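Local coordinates for protein benzoate transport porin BenP (Acinetobacter baumannii AB307-0294, PDB 5DL8) that probably acts as an outer-membrane porin of the OprD family, a beta-barrel channel that lets small solutes such as benzoate through, at residues A33-D38 with F394-L399; V275-F280 with Y325-K330. All coordinates share one frame; numbering follows the deposited sequence.

Contact 1: A33-D38 with F394-L399; sequences AYINRD and FGEDRL. With CA (calcium ion), chain G.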
# COMPACT_ATOMS: atom_id res chain seq x y z
N ALA A 33 -0.86 13.24 13.12
CA ALA A 33 0.28 12.75 12.33
C ALA A 33 1.34 13.81 12.22
O ALA A 33 1.07 14.90 11.69
CB ALA A 33 -0.18 12.37 10.88
N TYR A 34 2.55 13.49 12.64
CA TYR A 34 3.73 14.31 12.40
C TYR A 34 4.71 13.56 11.49
O TYR A 34 5.19 12.43 11.82
CB TYR A 34 4.39 14.66 13.72
CG TYR A 34 5.73 15.30 13.62
CD1 TYR A 34 5.87 16.60 13.29
CD2 TYR A 34 6.88 14.55 13.93
CE1 TYR A 34 7.16 17.17 13.17
CE2 TYR A 34 8.12 15.10 13.91
CZ TYR A 34 8.25 16.39 13.47
OH TYR A 34 9.48 16.86 13.37
N ILE A 35 4.99 14.16 10.32
CA ILE A 35 5.95 13.58 9.42
C ILE A 35 7.00 14.63 9.12
O ILE A 35 6.66 15.77 8.77
CB ILE A 35 5.23 13.07 8.16
CG1 ILE A 35 4.43 11.79 8.50
CG2 ILE A 35 6.25 12.86 7.00
CD1 ILE A 35 3.01 11.85 7.99
N ASN A 36 8.27 14.22 9.22
CA ASN A 36 9.36 15.17 8.99
C ASN A 36 10.47 14.49 8.24
O ASN A 36 11.12 13.58 8.76
CB ASN A 36 9.92 15.80 10.33
CG ASN A 36 10.66 17.09 10.11
OD1 ASN A 36 10.07 18.13 9.76
ND2 ASN A 36 11.95 17.04 10.25
N ARG A 37 10.69 14.90 6.99
CA ARG A 37 11.88 14.43 6.24
C ARG A 37 12.94 15.50 6.21
O ARG A 37 12.76 16.53 5.61
CB ARG A 37 11.49 13.97 4.81
CG ARG A 37 12.67 13.44 3.95
CD ARG A 37 12.22 12.74 2.65
NE ARG A 37 11.50 11.53 2.88
CZ ARG A 37 11.10 10.63 1.94
NH1 ARG A 37 11.33 10.82 0.65
NH2 ARG A 37 10.43 9.51 2.34
N ASP A 38 14.10 15.17 6.74
CA ASP A 38 15.19 16.12 6.89
C ASP A 38 16.38 15.66 6.04
O ASP A 38 17.08 14.69 6.40
CB ASP A 38 15.62 16.14 8.40
CG ASP A 38 16.80 17.09 8.70
OD1 ASP A 38 17.62 17.36 7.80
OD2 ASP A 38 16.96 17.53 9.87
N PHE A 394 18.91 11.34 3.77
CA PHE A 394 17.97 11.93 4.70
C PHE A 394 17.59 11.09 5.95
O PHE A 394 17.79 9.87 6.02
CB PHE A 394 16.72 12.35 3.92
CG PHE A 394 15.86 11.19 3.47
CD1 PHE A 394 14.99 10.55 4.36
CD2 PHE A 394 15.87 10.80 2.16
CE1 PHE A 394 14.17 9.53 3.96
CE2 PHE A 394 15.06 9.75 1.74
CZ PHE A 394 14.21 9.11 2.64
N GLY A 395 17.06 11.78 6.94
CA GLY A 395 16.43 11.18 8.14
C GLY A 395 15.00 11.65 8.26
O GLY A 395 14.75 12.83 8.22
N GLU A 396 14.09 10.71 8.43
CA GLU A 396 12.69 10.96 8.50
C GLU A 396 12.11 10.38 9.77
O GLU A 396 12.28 9.14 10.00
CB GLU A 396 11.94 10.38 7.33
CG GLU A 396 10.44 10.62 7.33
CD GLU A 396 9.71 10.19 6.02
OE1 GLU A 396 10.37 9.98 5.01
OE2 GLU A 396 8.48 9.98 5.99
N ASP A 397 11.37 11.26 10.50
CA ASP A 397 10.55 10.87 11.63
C ASP A 397 9.06 10.92 11.31
O ASP A 397 8.55 11.84 10.70
CB ASP A 397 10.84 11.80 12.84
CG ASP A 397 12.26 11.81 13.23
OD1 ASP A 397 12.79 10.86 13.76
OD2 ASP A 397 12.88 12.78 13.03
N ARG A 398 8.34 9.91 11.77
CA ARG A 398 6.89 9.86 11.68
C ARG A 398 6.36 9.43 13.01
O ARG A 398 6.83 8.37 13.54
CB ARG A 398 6.41 8.90 10.62
CG ARG A 398 7.03 9.07 9.20
CD ARG A 398 6.28 8.21 8.20
NE ARG A 398 6.97 8.10 6.93
CZ ARG A 398 7.04 6.99 6.14
NH1 ARG A 398 6.40 5.78 6.36
NH2 ARG A 398 7.75 7.11 5.04
N LEU A 399 5.42 10.23 13.54
CA LEU A 399 4.86 10.04 14.87
C LEU A 399 3.37 10.19 14.79
O LEU A 399 2.84 11.18 14.21
CB LEU A 399 5.41 11.07 15.90
CG LEU A 399 5.07 10.85 17.42
CD1 LEU A 399 5.59 9.52 18.07
CD2 LEU A 399 5.55 12.00 18.28
CA CA G . 17.91 19.52 6.63
O HOH W 1 18.70 19.73 8.81
O HOH W 2 20.19 19.94 6.73
O HOH W 3 18.32 20.24 4.39
O HOH W 4 18.05 22.04 6.60
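Arg37 spends its guanidinium twice, lying flat on the ring of Phe394 while gripping Glu396 along its own edge. The two planes are 15° apart, with Phe394 CZ 3.5 Å from Arg37 CZ, and the methylene CD sits over the ring face, adding a CH-pi contact to an off-centre cation-pi pairing. A bend at chi3 (-66°) in an otherwise extended chain turns the group onto the ring. Its NE and NH2 both donate to Glu396 OE1, NH2 on the syn lone pair at 2.7 Å and NE from above the carboxylate plane at 2.9 Å. Two bonds thus fix one oxygen, while Arg398 NE takes the other, OE2, at 2.6 Å. The shared carboxylate probably eases the repulsion between the arginines, whose NH2 atoms stand 4.5 Å apart. Ile35 CG1 packs on the Arg398 chain (CG, 3.8 Å). On the other face lies Asp38, whose OD1 binds calcium at 2.5 Å together with four waters; Phe39 and Asp46 complete the protein ligands. Backbone bonds in antiparallel register, from Tyr34–Leu399 to Asp38–Gly395, join the N-terminal strand 25-39 to the C-terminal strand 394-406, the seam that closes a porin barrel.

Contact 2: V275-F280 with Y325-K330; sequences VKNHTF and YGYDFK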
# COMPACT_ATOMS: atom_id res chain seq x y z
N VAL A 275 9.69 -17.34 15.89
CA VAL A 275 9.89 -18.19 17.05
C VAL A 275 9.53 -17.47 18.37
O VAL A 275 10.21 -16.46 18.69
CB VAL A 275 11.36 -18.51 17.23
CG1 VAL A 275 11.49 -19.69 18.14
CG2 VAL A 275 12.10 -18.68 15.95
N LYS A 276 8.60 -18.06 19.17
CA LYS A 276 7.99 -17.40 20.40
C LYS A 276 7.70 -15.93 20.02
O LYS A 276 6.92 -15.73 19.07
CB LYS A 276 8.86 -17.52 21.69
CG LYS A 276 9.17 -18.96 22.02
CD LYS A 276 8.98 -19.41 23.43
CE LYS A 276 8.95 -20.97 23.45
NZ LYS A 276 9.07 -21.47 24.85
N ASN A 277 8.41 -14.94 20.57
CA ASN A 277 8.01 -13.55 20.25
C ASN A 277 8.89 -12.79 19.28
O ASN A 277 8.65 -11.64 19.00
CB ASN A 277 7.74 -12.79 21.55
CG ASN A 277 6.39 -13.15 22.15
OD1 ASN A 277 5.39 -13.29 21.42
ND2 ASN A 277 6.33 -13.28 23.48
N HIS A 278 9.85 -13.49 18.73
CA HIS A 278 10.81 -12.95 17.77
C HIS A 278 10.42 -13.28 16.38
O HIS A 278 9.89 -14.40 16.14
CB HIS A 278 12.16 -13.62 17.97
CG HIS A 278 12.62 -13.68 19.38
ND1 HIS A 278 13.55 -12.81 19.88
CD2 HIS A 278 12.33 -14.55 20.37
CE1 HIS A 278 13.84 -13.15 21.12
NE2 HIS A 278 13.12 -14.21 21.43
N THR A 279 10.83 -12.40 15.48
CA THR A 279 10.67 -12.53 13.98
C THR A 279 12.03 -12.17 13.32
O THR A 279 12.63 -11.17 13.70
CB THR A 279 9.55 -11.61 13.48
OG1 THR A 279 8.30 -12.04 14.00
CG2 THR A 279 9.41 -11.68 11.91
N PHE A 280 12.56 -13.00 12.41
CA PHE A 280 13.81 -12.69 11.68
C PHE A 280 13.55 -12.96 10.21
O PHE A 280 13.10 -14.05 9.81
CB PHE A 280 15.05 -13.49 12.19
CG PHE A 280 16.44 -13.01 11.61
CD1 PHE A 280 17.15 -11.93 12.16
CD2 PHE A 280 17.10 -13.73 10.58
CE1 PHE A 280 18.41 -11.55 11.67
CE2 PHE A 280 18.35 -13.32 10.10
CZ PHE A 280 19.00 -12.24 10.64
N TYR A 325 14.58 -7.84 11.93
CA TYR A 325 14.41 -8.41 13.25
C TYR A 325 13.28 -7.72 13.99
O TYR A 325 13.19 -6.50 13.96
CB TYR A 325 15.68 -8.41 14.08
CG TYR A 325 15.39 -8.91 15.54
CD1 TYR A 325 15.08 -10.25 15.76
CD2 TYR A 325 15.29 -7.99 16.66
CE1 TYR A 325 14.77 -10.73 17.03
CE2 TYR A 325 14.97 -8.42 17.94
CZ TYR A 325 14.74 -9.81 18.14
OH TYR A 325 14.42 -10.32 19.42
N GLY A 326 12.39 -8.50 14.63
CA GLY A 326 11.12 -8.01 15.24
C GLY A 326 10.95 -8.64 16.66
O GLY A 326 11.20 -9.82 16.82
N TYR A 327 10.52 -7.86 17.66
CA TYR A 327 10.12 -8.46 18.94
C TYR A 327 8.79 -7.93 19.38
O TYR A 327 8.56 -6.67 19.44
CB TYR A 327 11.14 -8.30 20.03
CG TYR A 327 10.81 -9.23 21.23
CD1 TYR A 327 11.05 -10.60 21.16
CD2 TYR A 327 10.26 -8.72 22.49
CE1 TYR A 327 10.74 -11.47 22.22
CE2 TYR A 327 9.97 -9.61 23.53
CZ TYR A 327 10.22 -10.99 23.38
OH TYR A 327 9.88 -11.87 24.39
N ASP A 328 7.91 -8.90 19.72
CA ASP A 328 6.62 -8.61 20.26
C ASP A 328 6.75 -8.72 21.80
O ASP A 328 6.95 -9.84 22.32
CB ASP A 328 5.47 -9.52 19.74
CG ASP A 328 4.10 -9.09 20.36
OD1 ASP A 328 4.11 -8.46 21.45
OD2 ASP A 328 3.05 -9.33 19.78
N PHE A 329 6.61 -7.59 22.51
CA PHE A 329 6.90 -7.56 23.96
C PHE A 329 5.77 -8.00 24.90
O PHE A 329 5.94 -7.77 26.07
CB PHE A 329 7.35 -6.17 24.45
CG PHE A 329 8.72 -5.73 24.00
CD1 PHE A 329 8.90 -5.16 22.75
CD2 PHE A 329 9.82 -5.81 24.86
CE1 PHE A 329 10.16 -4.69 22.34
CE2 PHE A 329 11.09 -5.39 24.44
CZ PHE A 329 11.25 -4.80 23.18
N LYS A 330 4.66 -8.60 24.41
CA LYS A 330 3.55 -9.09 25.27
C LYS A 330 3.95 -9.72 26.68
O LYS A 330 3.27 -9.47 27.65
CB LYS A 330 2.41 -9.94 24.53
CG LYS A 330 2.77 -11.13 23.60
CD LYS A 330 1.62 -11.98 22.97
CE LYS A 330 0.82 -12.83 23.98
NZ LYS A 330 1.56 -14.00 24.56
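His278 and Tyr325 meet tip to edge through one hydrogen bond between His278 ND1 and Tyr325 OH at 2.7 Å. The hydroxyl lies near the imidazole plane, and the rings themselves touch only rim to rim. Tyr325 CG stands anti to its backbone N (chi1 175°), and the ring leans along its own strand toward Tyr327, which brings OH across to the histidine.

Aromatic packing is shared with Tyr327, whose edge points at the face of His278 in a T-shaped pair, with planes at 62°. Tyr327 CE1 sits over the centre of the imidazole, and the same atom also presses on Asn277 CB at 3.3 Å. Imidazole, phenol and phenol thus form a small cluster on one face of the sheet.

The backbone supplies a regular antiparallel ladder: Thr279 and Gly326 exchange two bonds, N to O at 2.9 Å from Thr279 and at 2.8 Å from Gly326, and Asp328 N adds a nearly straight one to Asn277 O.

Two turns lie together at one end of the ladder: a type II' turn runs from Val275 to His278 just before one strand, and Asp328 OD1 accepts from Lys330 N at 3.0 Å as an Asx turn just after the other. The first turn links strand 263-275 to 278-288 in a hairpin; strand 278-288 then pairs with 319-328, whose far edge is bonded to strand 336-349 through Tyr325–Val340 and Tyr327–Ala338.

Overall arrangement
Both contacts illustrate how a barrel wall is made from antiparallel neighbours, yet they join strands of very different separation along the chain. Contact 1 pairs the first strand with the last, 356 residues apart at their closest ends, whereas contact 2 spans only 45 and is nested inside the loop that contact 1 closes. Their centres lie about 26 Å apart and their nearest atoms about 16 Å, so neither touches the other. Calcium belongs to contact 1 alone: Asp38 binds one ion directly, and a second lies about 9 Å from the side chain of Phe394. Contact 2 lies away from both calcium sites and is a surface-facing strand pairing of the barrel wall beside a tight turn.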